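Local coordinates for protein putative acetyltransferase (Streptococcus mutans, PDB 4E2A) that probably transfers an acyl group, such as acetyl, to an acceptor as a member of the GNAT acetyltransferase family, at residues A154-E168 with N194-L206. Residues are numbered along the deposited sequence; the frame is centred on the assembly and turned at random.
Sequences AQISGLSWVWLGVWE and NKVDTDWLLKKSL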
loop_
_atom_site.group_PDB
_atom_site.type_symbol
_atom_site.label_atom_id
_atom_site.label_comp_id
_atom_site.label_asym_id
_atom_site.label_seq_id
_atom_site.Cartn_x
_atom_site.Cartn_y
_atom_site.Cartn_z
ATOM N N ALA B 154 8.824 4.399 23.624
ATOM C CA ALA B 154 9.706 3.497 22.876
ATOM C C ALA B 154 10.914 3.113 23.718
ATOM O O ALA B 154 11.320 1.948 23.747
ATOM C CB ALA B 154 10.162 4.147 21.568
ATOM N N GLN B 155 11.494 4.104 24.386
ATOM C CA GLN B 155 12.651 3.885 25.240
ATOM C C GLN B 155 12.302 2.902 26.358
ATOM O O GLN B 155 13.023 1.940 26.612
ATOM C CB GLN B 155 13.110 5.215 25.825
ATOM C CG GLN B 155 14.591 5.269 26.165
ATOM C CD GLN B 155 15.495 5.204 24.932
ATOM O OE1 GLN B 155 15.420 6.055 24.037
ATOM N NE2 GLN B 155 16.356 4.192 24.885
ATOM N N ILE B 156 11.168 3.136 27.005
ATOM C CA ILE B 156 10.700 2.290 28.099
ATOM C C ILE B 156 10.342 0.854 27.649
ATOM O O ILE B 156 10.312 -0.074 28.458
ATOM C CB ILE B 156 9.502 2.966 28.796
ATOM C CG1 ILE B 156 10.000 4.157 29.621
ATOM C CG2 ILE B 156 8.729 1.984 29.675
ATOM C CD1 ILE B 156 8.895 5.081 30.095
ATOM N N SER B 157 10.082 0.673 26.358
ATOM C CA SER B 157 9.633 -0.619 25.842
ATOM C C SER B 157 10.742 -1.664 25.897
ATOM O O SER B 157 10.485 -2.869 25.888
ATOM C CB SER B 157 9.168 -0.485 24.401
ATOM O OG SER B 157 10.271 -0.301 23.525
ATOM N N GLY B 158 11.980 -1.189 25.923
ATOM C CA GLY B 158 13.128 -2.070 25.943
ATOM C C GLY B 158 13.443 -2.667 24.587
ATOM O O GLY B 158 14.319 -3.513 24.480
ATOM N N LEU B 159 12.727 -2.238 23.548
ATOM C CA LEU B 159 13.017 -2.696 22.191
ATOM C C LEU B 159 14.269 -1.985 21.655
ATOM O O LEU B 159 14.818 -1.105 22.318
ATOM C CB LEU B 159 11.798 -2.500 21.281
ATOM C CG LEU B 159 10.577 -3.291 21.761
ATOM C CD1 LEU B 159 9.299 -2.843 21.072
ATOM C CD2 LEU B 159 10.812 -4.788 21.563
ATOM N N SER B 160 14.735 -2.389 20.475
ATOM C CA SER B 160 15.992 -1.876 19.941
ATOM C C SER B 160 15.833 -0.664 19.025
ATOM O O SER B 160 16.732 0.161 18.952
ATOM C CB SER B 160 16.777 -2.980 19.229
ATOM O OG SER B 160 17.167 -3.978 20.158
ATOM N N TRP B 161 14.685 -0.554 18.353
ATOM C CA TRP B 161 14.470 0.498 17.357
ATOM C C TRP B 161 13.055 1.100 17.439
ATOM O O TRP B 161 12.084 0.418 17.776
ATOM C CB TRP B 161 14.741 -0.023 15.927
ATOM C CG TRP B 161 16.075 -0.661 15.760
ATOM C CD1 TRP B 161 16.359 -1.991 15.822
ATOM C CD2 TRP B 161 17.326 0.005 15.521
ATOM N NE1 TRP B 161 17.710 -2.200 15.632
ATOM C CE2 TRP B 161 18.321 -0.993 15.449
ATOM C CE3 TRP B 161 17.692 1.345 15.367
ATOM C CZ2 TRP B 161 19.667 -0.688 15.227
ATOM C CZ3 TRP B 161 19.038 1.641 15.146
ATOM C CH2 TRP B 161 19.999 0.628 15.075
ATOM N N VAL B 162 12.970 2.390 17.162
ATOM C CA VAL B 162 11.693 3.035 16.889
ATOM C C VAL B 162 11.796 3.541 15.455
ATOM O O VAL B 162 12.840 4.053 15.038
ATOM C CB VAL B 162 11.405 4.177 17.899
ATOM C CG1 VAL B 162 12.505 5.217 17.866
ATOM C CG2 VAL B 162 10.039 4.834 17.632
ATOM N N TRP B 163 10.739 3.334 14.679
ATOM C CA TRP B 163 10.732 3.726 13.282
ATOM C C TRP B 163 9.417 4.373 12.838
ATOM O O TRP B 163 8.377 4.242 13.486
ATOM C CB TRP B 163 11.053 2.519 12.386
ATOM C CG TRP B 163 9.972 1.492 12.340
ATOM C CD1 TRP B 163 9.738 0.513 13.254
ATOM C CD2 TRP B 163 8.971 1.341 11.322
ATOM N NE1 TRP B 163 8.673 -0.251 12.860
ATOM C CE2 TRP B 163 8.181 0.234 11.692
ATOM C CE3 TRP B 163 8.678 2.024 10.142
ATOM C CZ2 TRP B 163 7.097 -0.201 10.912
ATOM C CZ3 TRP B 163 7.601 1.593 9.373
ATOM C CH2 TRP B 163 6.822 0.497 9.766
ATOM N N LEU B 164 9.477 5.073 11.713
ATOM C CA LEU B 164 8.290 5.648 11.117
ATOM C C LEU B 164 8.522 5.816 9.615
ATOM O O LEU B 164 9.649 5.726 9.143
ATOM C CB LEU B 164 7.945 6.980 11.793
ATOM C CG LEU B 164 9.069 8.012 11.939
ATOM C CD1 LEU B 164 9.235 8.730 10.629
ATOM C CD2 LEU B 164 8.724 9.016 13.039
ATOM N N GLY B 165 7.445 6.022 8.869
ATOM C CA GLY B 165 7.543 6.242 7.442
ATOM C C GLY B 165 7.327 7.698 7.110
ATOM O O GLY B 165 6.530 8.367 7.753
ATOM N N VAL B 166 8.044 8.194 6.105
ATOM C CA VAL B 166 7.865 9.566 5.655
ATOM C C VAL B 166 7.925 9.613 4.127
ATOM O O VAL B 166 8.701 8.892 3.503
ATOM C CB VAL B 166 8.938 10.519 6.251
ATOM C CG1 VAL B 166 10.332 10.122 5.769
ATOM C CG2 VAL B 166 8.638 11.972 5.884
ATOM N N TRP B 167 7.090 10.464 3.540
ATOM C CA TRP B 167 7.016 10.626 2.094
ATOM C C TRP B 167 8.319 11.214 1.550
ATOM O O TRP B 167 8.797 12.236 2.043
ATOM C CB TRP B 167 5.847 11.552 1.751
ATOM C CG TRP B 167 5.600 11.710 0.281
ATOM C CD1 TRP B 167 5.957 10.837 -0.713
ATOM C CD2 TRP B 167 4.955 12.813 -0.366
ATOM N NE1 TRP B 167 5.559 11.325 -1.933
ATOM C CE2 TRP B 167 4.950 12.550 -1.748
ATOM C CE3 TRP B 167 4.385 14.016 0.088
ATOM C CZ2 TRP B 167 4.397 13.420 -2.680
ATOM C CZ3 TRP B 167 3.830 14.879 -0.828
ATOM C CH2 TRP B 167 3.838 14.579 -2.201
ATOM N N GLU B 168 8.885 10.572 0.528
ATOM C CA GLU B 168 10.101 11.071 -0.103
ATOM C C GLU B 168 10.090 12.581 -0.359
ATOM O O GLU B 168 11.137 13.210 -0.338
ATOM C CB GLU B 168 10.365 10.337 -1.418
ATOM C CG GLU B 168 11.720 10.661 -2.020
ATOM C CD GLU B 168 12.096 9.734 -3.168
ATOM O OE1 GLU B 168 11.436 9.800 -4.235
ATOM O OE2 GLU B 168 13.053 8.943 -2.996
ATOM N N ASN B 194 -0.987 6.841 -12.879
ATOM C CA ASN B 194 0.172 7.101 -13.727
ATOM C C ASN B 194 1.368 7.565 -12.922
ATOM O O ASN B 194 2.449 7.767 -13.477
ATOM C CB ASN B 194 -0.166 8.158 -14.784
ATOM C CG ASN B 194 -0.854 7.568 -16.001
ATOM O OD1 ASN B 194 -0.195 7.124 -16.945
ATOM N ND2 ASN B 194 -2.187 7.559 -15.987
ATOM N N LYS B 195 1.159 7.736 -11.616
ATOM C CA LYS B 195 2.154 8.331 -10.718
ATOM C C LYS B 195 2.817 7.303 -9.795
ATOM O O LYS B 195 2.139 6.589 -9.048
ATOM C CB LYS B 195 1.500 9.435 -9.875
ATOM C CG LYS B 195 2.442 10.142 -8.905
ATOM C CD LYS B 195 1.678 11.064 -7.945
ATOM C CE LYS B 195 1.123 12.302 -8.651
ATOM N NZ LYS B 195 2.198 13.251 -9.060
ATOM N N VAL B 196 4.144 7.229 -9.863
ATOM C CA VAL B 196 4.933 6.391 -8.971
ATOM C C VAL B 196 5.407 7.234 -7.783
ATOM O O VAL B 196 5.780 8.395 -7.948
ATOM C CB VAL B 196 6.149 5.773 -9.712
ATOM C CG1 VAL B 196 7.017 4.947 -8.764
ATOM C CG2 VAL B 196 5.679 4.914 -10.877
ATOM N N ASP B 197 5.382 6.659 -6.585
ATOM C CA ASP B 197 5.899 7.357 -5.416
ATOM C C ASP B 197 6.705 6.475 -4.475
ATOM O O ASP B 197 6.699 5.244 -4.593
ATOM C CB ASP B 197 4.777 8.056 -4.649
ATOM C CG ASP B 197 4.571 9.483 -5.106
ATOM O OD1 ASP B 197 5.422 10.339 -4.760
ATOM O OD2 ASP B 197 3.572 9.748 -5.813
ATOM N N THR B 198 7.402 7.118 -3.542
ATOM C CA THR B 198 8.239 6.392 -2.616
ATOM C C THR B 198 8.066 6.881 -1.191
ATOM O O THR B 198 7.933 8.079 -0.945
ATOM C CB THR B 198 9.726 6.511 -2.992
ATOM O OG1 THR B 198 9.928 6.054 -4.340
ATOM C CG2 THR B 198 10.581 5.707 -2.015
ATOM N N ASP B 199 8.059 5.939 -0.255
ATOM C CA ASP B 199 8.159 6.274 1.159
ATOM C C ASP B 199 9.498 5.818 1.686
ATOM O O ASP B 199 9.959 4.705 1.381
ATOM C CB ASP B 199 7.049 5.598 1.965
ATOM C CG ASP B 199 5.733 6.351 1.896
ATOM O OD1 ASP B 199 5.757 7.602 1.878
ATOM O OD2 ASP B 199 4.672 5.685 1.866
ATOM N N TRP B 200 10.133 6.684 2.468
ATOM C CA TRP B 200 11.345 6.309 3.185
ATOM C C TRP B 200 10.976 5.827 4.575
ATOM O O TRP B 200 10.094 6.394 5.221
ATOM C CB TRP B 200 12.292 7.498 3.345
ATOM C CG TRP B 200 12.852 8.068 2.085
ATOM C CD1 TRP B 200 12.692 7.593 0.813
ATOM C CD2 TRP B 200 13.675 9.237 1.980
ATOM N NE1 TRP B 200 13.364 8.402 -0.078
ATOM C CE2 TRP B 200 13.974 9.409 0.610
ATOM C CE3 TRP B 200 14.188 10.145 2.910
ATOM C CZ2 TRP B 200 14.770 10.464 0.158
ATOM C CZ3 TRP B 200 14.973 11.188 2.455
ATOM C CH2 TRP B 200 15.254 11.340 1.091
ATOM N N LEU B 201 11.674 4.796 5.042
ATOM C CA LEU B 201 11.532 4.331 6.415
ATOM C C LEU B 201 12.726 4.829 7.213
ATOM O O LEU B 201 13.858 4.719 6.761
ATOM C CB LEU B 201 11.434 2.804 6.472
ATOM C CG LEU B 201 10.227 2.186 5.746
ATOM C CD1 LEU B 201 8.939 2.919 6.075
ATOM C CD2 LEU B 201 10.437 2.153 4.249
ATOM N N LEU B 202 12.471 5.408 8.386
ATOM C CA LEU B 202 13.541 5.972 9.193
ATOM C C LEU B 202 13.506 5.299 10.548
ATOM O O LEU B 202 12.423 5.092 11.108
ATOM C CB LEU B 202 13.362 7.485 9.379
ATOM C CG LEU B 202 12.857 8.329 8.207
ATOM C CD1 LEU B 202 12.695 9.793 8.653
ATOM C CD2 LEU B 202 13.812 8.227 7.022
ATOM N N LYS B 203 14.686 4.960 11.069
ATOM C CA LYS B 203 14.790 4.380 12.392
ATOM C C LYS B 203 15.716 5.159 13.309
ATOM O O LYS B 203 16.646 5.835 12.865
ATOM C CB LYS B 203 15.257 2.924 12.312
ATOM C CG LYS B 203 16.606 2.707 11.630
ATOM C CD LYS B 203 16.907 1.202 11.590
ATOM C CE LYS B 203 18.386 0.924 11.714
ATOM N NZ LYS B 203 19.013 0.999 10.377
ATOM N N LYS B 204 15.450 5.017 14.599
ATOM C CA LYS B 204 16.250 5.598 15.656
ATOM C C LYS B 204 16.637 4.512 16.653
ATOM O O LYS B 204 15.784 3.811 17.208
ATOM C CB LYS B 204 15.480 6.699 16.388
ATOM C CG LYS B 204 16.233 7.281 17.593
ATOM C CD LYS B 204 15.331 8.186 18.448
ATOM C CE LYS B 204 16.143 9.161 19.318
ATOM N NZ LYS B 204 16.105 8.794 20.740
ATOM N N SER B 205 17.932 4.401 16.899
ATOM C CA SER B 205 18.450 3.480 17.901
ATOM C C SER B 205 17.898 3.764 19.292
ATOM O O SER B 205 17.984 4.889 19.789
ATOM C CB SER B 205 19.980 3.564 17.971
ATOM O OG SER B 205 20.452 2.610 18.908
ATOM N N LEU B 206 17.359 2.736 19.932
ATOM C CA LEU B 206 16.943 2.864 21.329
ATOM C C LEU B 206 18.065 2.368 22.263
ATOM O O LEU B 206 17.980 2.521 23.481
ATOM C CB LEU B 206 15.644 2.087 21.582
ATOM C CG LEU B 206 14.435 2.530 20.747
ATOM C CD1 LEU B 206 13.228 1.627 21.003
ATOM C CD2 LEU B 206 14.100 3.972 21.101
HETATM O O HOH W 1 14.447 8.977 23.088
HETATM O O HOH W 2 19.711 0.041 19.160
#
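Lys203 lies across one face of the Trp161 indole, where strand 161-167 pairs antiparallel with the last strand, 195-205, in the mixed sheet of the GNAT fold. CE of Lys203 stands 3.6 Å from the centroid of the six-membered ring of Trp161 in a CH-pi contact, and NZ lies beyond it, 5.0 Å from the centroid, in a cation-pi contact over the same face. Water 2 sits over the opposite face, bound to Ser160 O and Ser205 OG. At the other end, chi1 of -175° with a small chi2 of 24° brings the NE1 edge of Trp167 to Asp197 OD1, which accepts lying in the ring plane but is met from well above its own carboxylate plane. Trp200 answers from the other strand, its NE1 donating to Glu168 OE2 at 3.0 Å on the anti side, 24° out of the carboxylate plane and with OE2 tilted somewhat from the indole plane, while Glu168 CA lies over the five-membered ring.

Between these ends the backbones pair through Val162 with Lys204, Leu164 with Leu202 and Val166 with Trp200, each hydrogen-bonded in both directions. On the face of those side chains, Leu202 CD1 packs against Val166 CG1 at 3.7 Å; on the other face Leu201 CD1 meets Trp163 CZ3.

Leu206, the last ordered residue, closes against the C-terminal end of helix 142-157. It places CD1 3.4 Å from Ala154 O and CD2 3.8 Å from Val162 CG1, while its backbone N donates to Ser160 O at 2.8 Å and Gln155 NE2 makes a weak, bent hydrogen bond to Leu206 O.

Helix 171-179 covers the Leu202-Val166 patch through Ala173 and Tyr177. Strand 183-192 borders the far side of 195-205, and the second subunit packs its Val192 on Asp197 and its Gly193 on Trp167. The indole NE1 of Trp163 is hydrogen-bonded to Gln117 OE1.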